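Local structure of NDP-rhamnosyltransferase (Saccharopolyspora spinosa, 3TSA) at residues 17-20 / 21-25; 234-237 / 238-242. The protein is SpnG, a glycosyltransferase of the GT-B type, built from two Rossmann-like domains that face each other across a cleft. All blocks are in the same frame, centred on the assembly; numbering follows the deposited sequence.

Interaction 1 (17-20 / 21-25)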
loop_
_atom_site.group_PDB
_atom_site.type_symbol
_atom_site.label_atom_id
_atom_site.label_comp_id
_atom_site.label_asym_id
_atom_site.label_seq_id
_atom_site.Cartn_x
_atom_site.Cartn_y
_atom_site.Cartn_z
ATOM N N ALA A 17 -7.718 6.872 6.481
ATOM C CA ALA A 17 -9.069 6.872 5.909
ATOM C C ALA A 17 -9.001 7.040 4.364
ATOM O O ALA A 17 -9.910 6.653 3.714
ATOM C CB ALA A 17 -9.899 8.033 6.481
ATOM N N MET A 18 -7.885 7.581 3.833
ATOM C CA MET A 18 -7.772 7.811 2.381
ATOM C C MET A 18 -6.953 6.731 1.705
ATOM O O MET A 18 -6.802 6.749 0.490
ATOM C CB MET A 18 -7.084 9.136 2.122
ATOM C CG MET A 18 -7.981 10.258 2.694
ATOM S SD MET A 18 -7.601 11.862 2.024
ATOM C CE MET A 18 -6.200 11.997 2.909
ATOM N N VAL A 19 -6.379 5.818 2.490
ATOM C CA VAL A 19 -5.368 4.906 1.863
ATOM C C VAL A 19 -5.953 3.974 0.762
ATOM O O VAL A 19 -5.375 3.913 -0.355
ATOM C CB VAL A 19 -4.581 4.141 2.937
ATOM C CG1 VAL A 19 -4.025 2.830 2.390
ATOM C CG2 VAL A 19 -3.473 4.961 3.599
ATOM N N PRO A 20 -7.110 3.338 1.007
ATOM C CA PRO A 20 -7.702 2.474 0.005
ATOM C C PRO A 20 -8.003 3.263 -1.301
ATOM O O PRO A 20 -7.843 2.695 -2.444
ATOM C CB PRO A 20 -8.997 2.027 0.706
ATOM C CG PRO A 20 -8.502 1.869 2.140
ATOM C CD PRO A 20 -7.692 3.081 2.346
ATOM N N LEU A 21 -8.479 4.518 -1.159
ATOM C CA LEU A 21 -8.717 5.339 -2.355
ATOM C C LEU A 21 -7.384 5.632 -3.098
ATOM O O LEU A 21 -7.332 5.631 -4.346
ATOM C CB LEU A 21 -9.422 6.666 -1.980
ATOM C CG LEU A 21 -9.836 7.544 -3.156
ATOM C CD1 LEU A 21 -10.732 6.842 -4.221
ATOM C CD2 LEU A 21 -10.605 8.760 -2.613
ATOM N N CYS A 22 -6.330 5.918 -2.341
ATOM C CA CYS A 22 -5.005 6.177 -2.949
ATOM C C CYS A 22 -4.591 4.923 -3.744
ATOM O O CYS A 22 -4.035 5.069 -4.872
ATOM C CB CYS A 22 -3.961 6.482 -1.875
ATOM S SG CYS A 22 -4.192 8.142 -1.212
ATOM N N TRP A 23 -4.847 3.737 -3.173
ATOM C CA TRP A 23 -4.421 2.477 -3.783
ATOM C C TRP A 23 -5.314 2.247 -4.990
ATOM O O TRP A 23 -4.812 1.784 -5.985
ATOM C CB TRP A 23 -4.748 1.327 -2.915
ATOM C CG TRP A 23 -3.839 1.063 -1.838
ATOM C CD1 TRP A 23 -2.497 1.484 -1.719
ATOM C CD2 TRP A 23 -4.144 0.252 -0.698
ATOM N NE1 TRP A 23 -2.012 0.980 -0.524
ATOM C CE2 TRP A 23 -2.984 0.206 0.100
ATOM C CE3 TRP A 23 -5.309 -0.479 -0.276
ATOM C CZ2 TRP A 23 -2.954 -0.558 1.324
ATOM C CZ3 TRP A 23 -5.297 -1.107 0.937
ATOM C CH2 TRP A 23 -4.125 -1.139 1.735
ATOM N N ALA A 24 -6.637 2.535 -4.883
ATOM C CA ALA A 24 -7.548 2.439 -6.060
ATOM C C ALA A 24 -7.018 3.269 -7.236
ATOM O O ALA A 24 -7.077 2.808 -8.365
ATOM C CB ALA A 24 -8.973 2.936 -5.714
ATOM N N LEU A 25 -6.580 4.501 -6.949
ATOM C CA LEU A 25 -6.023 5.429 -7.939
ATOM C C LEU A 25 -4.794 4.788 -8.606
ATOM O O LEU A 25 -4.748 4.711 -9.834
ATOM C CB LEU A 25 -5.690 6.799 -7.282
ATOM C CG LEU A 25 -6.982 7.593 -7.050
ATOM C CD1 LEU A 25 -6.736 8.668 -6.013
ATOM C CD2 LEU A 25 -7.472 8.240 -8.364
HETATM O O HOH W 1 -10.118 5.343 1.087
#
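Three successive i to i+4 backbone bonds open helix 19-27: Cys22 N to Met18 O, Trp23 N to Val19 O and Ala24 N to Pro20 O, the last the shortest at 2.7 Å. Proline suits the first turn, where its nitrogen, which has no hydrogen to give, costs the helix no bond. Leu21 N reaches back through a water, to which it donates over 2.9 Å, while the same water donates to Ala17 O; the helix start is thus tied to the residue before Met18.

Among the side chains, Val19 and Trp23 carry the contact. With CG1 anti to its backbone N (chi1 155°), Val19 sets this methyl over the six-membered ring of Trp23, 3.8 Å from the centroid and 19° off the ring normal, a CH-pi contact between residues one helical turn apart. The closest ring atom is Trp23 CE2, 3.6 Å from Val19 CG1. Val19 O lies over the ring as well, 3.6 Å from Trp23 CG, so one residue's carbonyl oxygen and methyl share a face of the indole. Trp23 NE1 is hydrogen-bonded to Ala47 O, and Tyr202 meets the ring edge-to-face. Cys22, small enough to lie close to the sheet, packs on Val6 of strand 3-7 and on Val32 and Ile34 of strand 31-36, whereas Pro20 and Ala24 meet Pro376 of helix 376-385. The helix lies in the crossover between these neighbouring parallel strands of the N-terminal Rossmann-like domain.

Trp23 also stacks on Trp23 of the second subunit, and Ala24, short enough for close approach, packs on Ala27 of that subunit. An apolar beta-branched residue beneath a buried indole whose one N-H is already paired should limit the ring's tilt, consistent with an indole presented to the second subunit in a defined orientation.

Interaction 2 (234-237 / 238-242); sequences GPAP and LLRAV
Arg240 runs out with CG anti to its carbonyl carbon (chi1 -75°) and then extended from CG to NE, a course that takes the chain back past Ala236 O and lays the guanidinium over the methyl of Ala236, one turn earlier. Leu239 takes the same first torsion (chi1 -70°), which leads its CD1 back to the ring of Pro235.

The guanidinium meets Ala236 by one face: Ala236 CB lies 3.5 Å above the plane, off-centre, and is nearest to Arg240 NH1. The aliphatic part of the arginine is close too, with Arg240 CG 3.2 Å from Ala236 O. A small methyl suits this place because a flat cation can lie across it while keeping its N-H groups for other partners; NH2 has a long, weak ion pair with Glu337. On another side of the turn, Pro235 CB touches Leu239 CD1 at 3.6 Å, an apolar pair one turn apart.

Pro235 O receives two amides, Leu239 N at 2.9 Å in a straight bond of 166° and Leu238 N in a weak one. Arg240 N to Ala236 O and Ala241 N to Pro237 O continue the i to i+4 pattern. Pro237 can sit in the first turn without costing a bond, its nitrogen having no hydrogen to give. Leu238 turns inward to Ile223 and Ile255 of the sheet, while Ala241 touches both Ile223 and Phe346 of helix 343-354.

This part of the helix is therefore two-sided: Leu238 and Ala241 pack against the sheet of the C-terminal domain, whereas the arginine spends its carbon chain on the helix backbone and its flat charged end on a methyl, which probably limits its freedom; the methyl and backbone do not balance the charge, and the pair with Glu337 is weak.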
loop_
_atom_site.group_PDB
_atom_site.type_symbol
_atom_site.label_atom_id
_atom_site.label_comp_id
_atom_site.label_asym_id
_atom_site.label_seq_id
_atom_site.Cartn_x
_atom_site.Cartn_y
_atom_site.Cartn_z
ATOM N N GLY A 234 -3.940 10.267 28.242
ATOM C CA GLY A 234 -3.253 9.499 29.273
ATOM C C GLY A 234 -3.889 8.119 29.409
ATOM O O GLY A 234 -4.765 7.753 28.599
ATOM N N PRO A 235 -3.487 7.350 30.445
ATOM C CA PRO A 235 -3.910 5.952 30.527
ATOM C C PRO A 235 -5.392 5.769 30.866
ATOM O O PRO A 235 -5.933 4.648 30.699
ATOM C CB PRO A 235 -3.057 5.360 31.639
ATOM C CG PRO A 235 -2.131 6.487 32.093
ATOM C CD PRO A 235 -2.378 7.722 31.356
ATOM N N ALA A 236 -6.059 6.791 31.404
ATOM C CA ALA A 236 -7.366 6.545 32.054
ATOM C C ALA A 236 -8.397 5.753 31.245
ATOM O O ALA A 236 -8.930 4.809 31.797
ATOM C CB ALA A 236 -8.015 7.846 32.618
ATOM N N PRO A 237 -8.652 6.076 29.960
ATOM C CA PRO A 237 -9.697 5.316 29.220
ATOM C C PRO A 237 -9.305 3.838 28.974
ATOM O O PRO A 237 -10.148 2.927 29.125
ATOM C CB PRO A 237 -9.921 6.137 27.954
ATOM C CG PRO A 237 -8.652 6.834 27.748
ATOM C CD PRO A 237 -8.139 7.195 29.144
ATOM N N LEU A 238 -8.001 3.605 28.848
ATOM C CA LEU A 238 -7.484 2.245 28.668
ATOM C C LEU A 238 -7.616 1.492 29.982
ATOM O O LEU A 238 -8.116 0.361 30.013
ATOM C CB LEU A 238 -6.030 2.267 28.230
ATOM C CG LEU A 238 -5.337 0.946 27.852
ATOM C CD1 LEU A 238 -6.059 0.203 26.689
ATOM C CD2 LEU A 238 -3.829 1.182 27.556
ATOM N N LEU A 239 -7.209 2.118 31.079
ATOM C CA LEU A 239 -7.250 1.386 32.357
ATOM C C LEU A 239 -8.700 1.089 32.668
ATOM O O LEU A 239 -9.025 -0.014 33.199
ATOM C CB LEU A 239 -6.662 2.304 33.448
ATOM C CG LEU A 239 -5.152 2.510 33.302
ATOM C CD1 LEU A 239 -4.595 3.563 34.330
ATOM C CD2 LEU A 239 -4.434 1.128 33.391
ATOM N N ARG A 240 -9.571 2.084 32.408
ATOM C CA ARG A 240 -10.994 1.927 32.731
ATOM C C ARG A 240 -11.579 0.797 31.943
ATOM O O ARG A 240 -12.316 -0.003 32.497
ATOM C CB ARG A 240 -11.811 3.200 32.473
ATOM C CG ARG A 240 -11.572 4.271 33.549
ATOM C CD ARG A 240 -11.831 5.715 33.093
ATOM N NE ARG A 240 -11.534 6.672 34.206
ATOM C CZ ARG A 240 -11.416 8.002 34.062
ATOM N NH1 ARG A 240 -11.454 8.581 32.894
ATOM N NH2 ARG A 240 -11.121 8.734 35.140
ATOM N N ALA A 241 -11.259 0.701 30.660
ATOM C CA ALA A 241 -11.840 -0.381 29.832
ATOM C C ALA A 241 -11.300 -1.739 30.201
ATOM O O ALA A 241 -12.039 -2.715 30.183
ATOM C CB ALA A 241 -11.544 -0.112 28.294
ATOM N N VAL A 242 -10.000 -1.814 30.485
ATOM C CA VAL A 242 -9.345 -3.110 30.853
ATOM C C VAL A 242 -9.977 -3.629 32.173
ATOM O O VAL A 242 -10.307 -4.805 32.288
ATOM C CB VAL A 242 -7.838 -2.944 31.015
ATOM C CG1 VAL A 242 -7.267 -4.197 31.728
ATOM C CG2 VAL A 242 -7.259 -2.880 29.590
#

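How the interactions relate
Interaction 1 and interaction 2 lie on opposite sides of the chain's centre, their centres 32 Å apart and their nearest atoms about 21 Å, with no touch between them. Interaction 1 comes first in the chain, at the start of helix 19-27, which, after the short helix 12-16, lies along the chain between strands 3-7 and 31-36 of the seven-stranded parallel sheet. Interaction 2 follows later, at the start of helix 236-246, which comes, after helix 227-233, between strands 219-224 and 251-256 of the six-stranded parallel sheet in chain order. Each thus belongs to the first strand-helix-strand unit of its own Rossmann-like domain, the two-domain plan of the GT-B fold. Only interaction 1 reaches the second subunit.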